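Local structure of protein design 2L4HC2_11 (Synthetic construct, 5J2L) at residues 19-24 against 61-66. The protein is a de novo designed helical hairpin that pairs with a second copy into a homodimer, its specificity set by designed buried hydrogen-bond networks. Sequence-based numbering, arbitrary orientation.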
# COMPACT_ATOMS: atom_id res chain seq x y z
N ASP A 19 -11.49 9.36 -2.93
CA ASP A 19 -10.90 10.18 -3.99
C ASP A 19 -9.46 10.50 -3.63
O ASP A 19 -8.54 10.35 -4.44
CB ASP A 19 -11.69 11.47 -4.21
CG ASP A 19 -13.06 11.27 -4.86
OD1 ASP A 19 -13.29 10.22 -5.43
OD2 ASP A 19 -13.86 12.17 -4.79
N LYS A 20 -9.27 10.93 -2.38
CA LYS A 20 -7.94 11.23 -1.89
C LYS A 20 -7.04 10.01 -1.97
O LYS A 20 -5.89 10.11 -2.40
CB LYS A 20 -7.97 11.75 -0.45
CG LYS A 20 -6.57 12.08 0.08
CD LYS A 20 -6.61 12.72 1.46
CE LYS A 20 -5.21 13.18 1.88
NZ LYS A 20 -4.31 12.04 2.24
N GLN A 21 -7.57 8.87 -1.54
CA GLN A 21 -6.78 7.65 -1.54
C GLN A 21 -6.36 7.27 -2.94
O GLN A 21 -5.23 6.82 -3.13
CB GLN A 21 -7.53 6.49 -0.88
CG GLN A 21 -7.75 6.68 0.61
CD GLN A 21 -6.44 6.96 1.33
OE1 GLN A 21 -5.39 6.43 0.95
NE2 GLN A 21 -6.49 7.80 2.36
N ARG A 22 -7.24 7.50 -3.92
CA ARG A 22 -6.90 7.20 -5.30
C ARG A 22 -5.68 8.03 -5.69
O ARG A 22 -4.76 7.52 -6.33
CB ARG A 22 -8.08 7.47 -6.24
CG ARG A 22 -9.23 6.47 -6.15
CD ARG A 22 -10.47 6.87 -6.92
NE ARG A 22 -10.27 6.95 -8.37
CZ ARG A 22 -11.25 7.25 -9.27
NH1 ARG A 22 -12.49 7.45 -8.86
NH2 ARG A 22 -10.99 7.34 -10.56
N LYS A 23 -5.66 9.29 -5.26
CA LYS A 23 -4.56 10.19 -5.58
C LYS A 23 -3.27 9.71 -4.89
O LYS A 23 -2.20 9.69 -5.50
CB LYS A 23 -4.93 11.61 -5.17
CG LYS A 23 -6.05 12.20 -6.02
CD LYS A 23 -6.50 13.58 -5.53
CE LYS A 23 -7.72 14.07 -6.31
NZ LYS A 23 -8.22 15.38 -5.80
N ASP A 24 -3.40 9.29 -3.63
CA ASP A 24 -2.26 8.81 -2.86
C ASP A 24 -1.65 7.56 -3.52
O ASP A 24 -0.43 7.42 -3.59
CB ASP A 24 -2.65 8.56 -1.39
CG ASP A 24 -2.93 9.88 -0.60
OD1 ASP A 24 -2.53 10.92 -1.07
OD2 ASP A 24 -3.53 9.83 0.45
N GLN A 61 1.10 1.70 4.73
CA GLN A 61 0.50 1.36 6.00
C GLN A 61 -0.55 2.40 6.38
O GLN A 61 -1.62 2.06 6.87
CB GLN A 61 1.58 1.25 7.06
CG GLN A 61 2.50 0.06 6.88
CD GLN A 61 3.61 0.03 7.91
OE1 GLN A 61 4.00 1.07 8.46
NE2 GLN A 61 4.14 -1.15 8.18
N GLU A 62 -0.24 3.67 6.13
CA GLU A 62 -1.19 4.73 6.41
C GLU A 62 -2.43 4.59 5.54
O GLU A 62 -3.56 4.76 6.02
CB GLU A 62 -0.56 6.10 6.23
CG GLU A 62 0.47 6.47 7.29
CD GLU A 62 1.06 7.84 7.11
OE1 GLU A 62 0.98 8.39 6.03
OE2 GLU A 62 1.59 8.36 8.07
N GLN A 63 -2.24 4.27 4.27
CA GLN A 63 -3.35 4.10 3.36
C GLN A 63 -4.26 2.98 3.83
O GLN A 63 -5.48 3.13 3.86
CB GLN A 63 -2.87 3.87 1.92
CG GLN A 63 -4.02 3.69 0.94
CD GLN A 63 -3.58 3.71 -0.50
OE1 GLN A 63 -2.80 2.88 -0.97
NE2 GLN A 63 -4.12 4.69 -1.22
N SER A 64 -3.64 1.88 4.18
CA SER A 64 -4.30 0.70 4.66
C SER A 64 -5.18 1.01 5.87
O SER A 64 -6.34 0.62 5.91
CB SER A 64 -3.24 -0.33 4.97
OG SER A 64 -3.80 -1.51 5.46
N GLU A 65 -4.63 1.75 6.84
CA GLU A 65 -5.39 2.09 8.04
C GLU A 65 -6.57 2.98 7.71
O GLU A 65 -7.65 2.80 8.27
CB GLU A 65 -4.49 2.72 9.08
CG GLU A 65 -3.49 1.74 9.68
CD GLU A 65 -4.16 0.55 10.33
OE1 GLU A 65 -5.09 0.76 11.08
OE2 GLU A 65 -3.75 -0.56 10.08
N LYS A 66 -6.41 3.90 6.76
CA LYS A 66 -7.53 4.74 6.37
C LYS A 66 -8.61 3.93 5.70
O LYS A 66 -9.80 4.16 5.93
CB LYS A 66 -7.10 5.92 5.51
CG LYS A 66 -6.45 7.02 6.32
CD LYS A 66 -7.50 7.64 7.23
CE LYS A 66 -6.93 8.65 8.21
NZ LYS A 66 -7.98 9.16 9.15
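A buried hydrogen-bond network joins the two antiparallel helices of a helical hairpin here, with Gln-21 of helix 7-41 meeting Gln-63 of helix 46-80. Gln-63 NE2 donates to Gln-21 OE1 at 3.1 Å. The N-H...O angle is 149°. The donor lies in the carbonyl plane of Gln-21, on a lone pair of OE1. Gln-63 holds CG anti to its backbone N (chi1 180°) and stays extended beyond it, which carries the amide across to the facing helix. Gln-21 bends at chi2 (-54°), and its OE1 comes to rest beside CG and NE2 of Gln-63. The two side chains run past each other in opposite directions. Gln-63 NE2 also donates to Thr-25 OG1, and Gln-21 NE2 to Glu-17 OE2, so the network spreads along helix 7-41. Two such hairpins form the dimer, a four-helix bundle. Ser-64 OG bonds to Gln-21 NE2 of the second subunit, which links the polar layer across the interface. A leucine in place of Gln-21 would probably leave Gln-63 NE2 without this acceptor and Glu-17 without its amide donor. Gln-21 NE2 also packs against Lys-66 CB at 3.7 Å, the two side chains crossing at about a right angle. The ammonium of Lys-66 leads away to a salt bridge with Glu-69. Lys-20 NZ forms a salt bridge with Asp-24 OD2 and donates a hydrogen bond to its syn lone pair at 2.9 Å.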